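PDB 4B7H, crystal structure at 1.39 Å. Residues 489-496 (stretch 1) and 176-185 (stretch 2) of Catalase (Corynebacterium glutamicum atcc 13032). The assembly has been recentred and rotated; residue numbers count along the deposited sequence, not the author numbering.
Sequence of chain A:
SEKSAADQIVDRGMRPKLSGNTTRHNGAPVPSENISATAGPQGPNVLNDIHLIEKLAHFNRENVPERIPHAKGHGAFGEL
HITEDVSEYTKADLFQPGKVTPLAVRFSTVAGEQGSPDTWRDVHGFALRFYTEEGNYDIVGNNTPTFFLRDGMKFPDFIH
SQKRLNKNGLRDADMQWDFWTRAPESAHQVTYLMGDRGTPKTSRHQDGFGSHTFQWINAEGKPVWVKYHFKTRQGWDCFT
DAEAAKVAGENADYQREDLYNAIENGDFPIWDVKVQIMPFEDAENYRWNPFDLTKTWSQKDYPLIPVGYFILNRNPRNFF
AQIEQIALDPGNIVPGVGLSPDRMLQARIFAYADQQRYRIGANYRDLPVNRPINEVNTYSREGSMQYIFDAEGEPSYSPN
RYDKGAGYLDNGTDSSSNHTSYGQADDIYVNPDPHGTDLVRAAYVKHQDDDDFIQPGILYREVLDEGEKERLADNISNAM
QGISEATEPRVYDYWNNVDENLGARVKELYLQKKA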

# COMPACT_ATOMS: atom_id res chain seq x y z
N PRO A 489 45.60 -0.61 0.43
CA PRO A 489 46.31 -1.82 0.85
C PRO A 489 45.40 -3.02 1.09
O PRO A 489 45.84 -4.15 0.87
CB PRO A 489 47.00 -1.39 2.16
CG PRO A 489 46.20 -0.23 2.64
CD PRO A 489 45.77 0.49 1.41
N ARG A 490 44.15 -2.80 1.51
CA ARG A 490 43.22 -3.91 1.63
C ARG A 490 42.99 -4.58 0.28
O ARG A 490 42.97 -5.81 0.17
CB ARG A 490 41.87 -3.47 2.22
CG ARG A 490 41.95 -3.00 3.66
CD ARG A 490 40.59 -3.02 4.32
NE ARG A 490 40.07 -4.38 4.39
CZ ARG A 490 40.35 -5.24 5.37
NH1 ARG A 490 41.11 -4.87 6.39
NH2 ARG A 490 39.85 -6.47 5.34
N VAL A 491 42.83 -3.77 -0.76
CA VAL A 491 42.61 -4.31 -2.10
C VAL A 491 43.87 -5.00 -2.63
O VAL A 491 43.79 -6.06 -3.25
CB VAL A 491 42.09 -3.24 -3.07
CG1 VAL A 491 41.92 -3.81 -4.47
CG2 VAL A 491 40.77 -2.66 -2.56
N TYR A 492 45.04 -4.42 -2.36
CA TYR A 492 46.29 -5.06 -2.77
C TYR A 492 46.40 -6.46 -2.16
O TYR A 492 46.77 -7.42 -2.85
CB TYR A 492 47.51 -4.22 -2.35
CG TYR A 492 47.59 -2.82 -2.93
CD1 TYR A 492 47.01 -2.50 -4.16
CD2 TYR A 492 48.27 -1.81 -2.25
CE1 TYR A 492 47.10 -1.22 -4.68
CE2 TYR A 492 48.36 -0.53 -2.76
CZ TYR A 492 47.78 -0.24 -3.98
OH TYR A 492 47.87 1.04 -4.48
N ASP A 493 46.12 -6.57 -0.86
CA ASP A 493 46.23 -7.84 -0.15
C ASP A 493 45.24 -8.87 -0.68
O ASP A 493 45.56 -10.04 -0.84
CB ASP A 493 45.97 -7.64 1.34
CG ASP A 493 47.10 -6.92 2.05
OD1 ASP A 493 48.21 -6.79 1.48
OD2 ASP A 493 46.86 -6.49 3.20
N TYR A 494 44.01 -8.41 -0.92
CA TYR A 494 42.94 -9.26 -1.42
C TYR A 494 43.36 -9.92 -2.73
O TYR A 494 43.26 -11.14 -2.88
CB TYR A 494 41.73 -8.36 -1.61
CG TYR A 494 40.42 -8.93 -2.11
CD1 TYR A 494 39.46 -9.42 -1.23
CD2 TYR A 494 40.09 -8.86 -3.46
CE1 TYR A 494 38.22 -9.86 -1.69
CE2 TYR A 494 38.86 -9.30 -3.92
CZ TYR A 494 37.94 -9.80 -3.04
OH TYR A 494 36.72 -10.20 -3.52
N TRP A 495 43.86 -9.13 -3.67
CA TRP A 495 44.27 -9.70 -4.95
C TRP A 495 45.52 -10.56 -4.85
O TRP A 495 45.62 -11.59 -5.52
CB TRP A 495 44.36 -8.63 -6.05
CG TRP A 495 42.98 -8.14 -6.36
CD1 TRP A 495 42.44 -6.91 -6.08
CD2 TRP A 495 41.92 -8.92 -6.93
NE1 TRP A 495 41.12 -6.87 -6.47
CE2 TRP A 495 40.78 -8.09 -7.00
CE3 TRP A 495 41.83 -10.24 -7.41
CZ2 TRP A 495 39.57 -8.53 -7.53
CZ3 TRP A 495 40.63 -10.67 -7.93
CH2 TRP A 495 39.51 -9.83 -7.98
N ASN A 496 46.45 -10.18 -3.98
CA ASN A 496 47.61 -11.03 -3.73
C ASN A 496 47.20 -12.40 -3.20
O ASN A 496 47.80 -13.41 -3.55
CB ASN A 496 48.57 -10.37 -2.73
CG ASN A 496 49.38 -9.25 -3.35
OD1 ASN A 496 49.51 -9.16 -4.58
ND2 ASN A 496 49.94 -8.39 -2.51
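Stretch 2 176-185: QWDFWTRAPE

Two helices of one catalase chain, more than 300 residues apart in sequence, pack at 45° between their N-to-C directions, with axes 9.4 Å apart at closest approach. Residues 176-182 are the last part of the stretch 2 helix; A183 is the first to leave helical phi/psi (-123/72). The backbones come nearest where R490 CA and T181 CA are 6.1 Å apart, and there both side chains point toward the partner helix. T181 adopts chi1 p, which lets OG1 donate back to W177 O (2.9 Å) while accepting from R490 NE (3.0 Å). R490 (m, t, p, chi4 86°) bends at chi3 so that its guanidinium also reaches the backbone: NH2 donates to T181 O at 3.0 Å. The NE/NH2 edge of the guanidinium thus serves T181 alone among stretch 2 residues, through OG1 and O. One face lies against R182, with CG 3.6 Å from R490 NH2, and the two guanidinium groups stack, centres 4.2 Å apart and planes at 18°. These are like charges, R490 NH1 and R182 NH1 being 4.0 Å apart, but R182 (m, t, t) extends back along its own helix to a salt bridge, NE to D178 OD1 at 2.8 Å. T181 CG2 turns to the apolar side, 3.9 Å from both V491 CG2 and Y494 CB. V491, chi1 t, sets CG2 3.8 Å from W177 CB and presents CG1 to one face of the indole. Y494 points toward stretch 2 with chi1 t and chi2 90°; its CE1 lies 3.4 Å from W180 O and 4.2 Å from P184 CA, so the ring packs against both W180 and P184. W177 and W495 both leave their backbones sideways, yet with chi1 m their indoles converge: W495 NE1 is 3.4 Å from W177 CZ3, an oblique pair with planes at 66°.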

# COMPACT_ATOMS: atom_id res chain seq x y z
N GLN A 176 32.33 -0.22 -2.27
CA GLN A 176 32.30 -1.55 -2.88
C GLN A 176 33.50 -2.39 -2.46
O GLN A 176 33.36 -3.56 -2.09
CB GLN A 176 32.24 -1.46 -4.40
CG GLN A 176 30.98 -0.78 -4.88
CD GLN A 176 30.67 -1.00 -6.35
OE1 GLN A 176 31.30 -1.83 -7.02
NE2 GLN A 176 29.69 -0.26 -6.86
N TRP A 177 34.68 -1.78 -2.50
CA TRP A 177 35.91 -2.50 -2.18
C TRP A 177 36.11 -2.66 -0.67
O TRP A 177 36.71 -3.65 -0.23
CB TRP A 177 37.11 -1.83 -2.83
CG TRP A 177 37.12 -2.03 -4.31
CD1 TRP A 177 36.76 -1.12 -5.27
CD2 TRP A 177 37.45 -3.23 -5.00
NE1 TRP A 177 36.87 -1.69 -6.52
CE2 TRP A 177 37.29 -2.99 -6.37
CE3 TRP A 177 37.89 -4.50 -4.59
CZ2 TRP A 177 37.55 -3.96 -7.34
CZ3 TRP A 177 38.13 -5.46 -5.54
CH2 TRP A 177 37.97 -5.19 -6.91
N ASP A 178 35.64 -1.70 0.12
CA ASP A 178 35.70 -1.85 1.57
C ASP A 178 34.91 -3.09 1.97
O ASP A 178 35.40 -3.93 2.73
CB ASP A 178 35.14 -0.61 2.28
CG ASP A 178 35.37 -0.63 3.78
OD1 ASP A 178 36.47 -1.04 4.21
OD2 ASP A 178 34.45 -0.23 4.53
N PHE A 179 33.70 -3.24 1.42
CA PHE A 179 32.90 -4.42 1.74
C PHE A 179 33.57 -5.69 1.23
O PHE A 179 33.74 -6.65 1.99
CB PHE A 179 31.48 -4.34 1.19
CG PHE A 179 30.68 -5.60 1.47
CD1 PHE A 179 30.12 -5.79 2.73
CD2 PHE A 179 30.56 -6.60 0.52
CE1 PHE A 179 29.42 -6.96 3.03
CE2 PHE A 179 29.87 -7.78 0.82
CZ PHE A 179 29.30 -7.95 2.08
N TRP A 180 33.95 -5.71 -0.04
CA TRP A 180 34.53 -6.92 -0.63
C TRP A 180 35.78 -7.40 0.11
O TRP A 180 35.91 -8.60 0.39
CB TRP A 180 34.85 -6.72 -2.10
CG TRP A 180 33.69 -6.91 -3.05
CD1 TRP A 180 32.61 -7.75 -2.90
CD2 TRP A 180 33.52 -6.26 -4.32
NE1 TRP A 180 31.78 -7.64 -4.00
CE2 TRP A 180 32.31 -6.74 -4.88
CE3 TRP A 180 34.26 -5.32 -5.03
CZ2 TRP A 180 31.85 -6.32 -6.13
CZ3 TRP A 180 33.80 -4.89 -6.26
CH2 TRP A 180 32.60 -5.39 -6.80
N THR A 181 36.69 -6.49 0.44
CA THR A 181 37.91 -6.90 1.15
C THR A 181 37.66 -7.30 2.60
O THR A 181 38.43 -8.06 3.18
CB THR A 181 39.02 -5.82 1.11
OG1 THR A 181 38.58 -4.64 1.80
CG2 THR A 181 39.39 -5.49 -0.33
N ARG A 182 36.60 -6.77 3.21
CA ARG A 182 36.27 -7.15 4.58
C ARG A 182 35.39 -8.40 4.61
O ARG A 182 35.19 -9.00 5.67
CB ARG A 182 35.62 -5.98 5.33
CG ARG A 182 36.60 -4.83 5.58
CD ARG A 182 35.98 -3.65 6.32
NE ARG A 182 36.98 -2.61 6.48
CZ ARG A 182 37.89 -2.60 7.44
NH1 ARG A 182 37.89 -3.55 8.36
NH2 ARG A 182 38.80 -1.63 7.49
N ALA A 183 34.89 -8.81 3.44
CA ALA A 183 34.15 -10.06 3.29
C ALA A 183 34.86 -10.91 2.24
O ALA A 183 34.36 -11.06 1.12
CB ALA A 183 32.70 -9.78 2.87
N PRO A 184 36.03 -11.45 2.58
CA PRO A 184 36.90 -12.11 1.60
C PRO A 184 36.29 -13.35 0.97
O PRO A 184 36.81 -13.82 -0.05
CB PRO A 184 38.15 -12.47 2.41
CG PRO A 184 37.68 -12.51 3.84
CD PRO A 184 36.64 -11.43 3.92
N GLU A 185 35.21 -13.88 1.53
CA GLU A 185 34.46 -14.95 0.87
C GLU A 185 34.00 -14.52 -0.53
O GLU A 185 33.68 -15.38 -1.38
CB GLU A 185 33.27 -15.41 1.71
CG GLU A 185 32.20 -14.34 1.97
CD GLU A 185 32.35 -13.68 3.32
OE1 GLU A 185 33.48 -13.28 3.67
OE2 GLU A 185 31.34 -13.58 4.06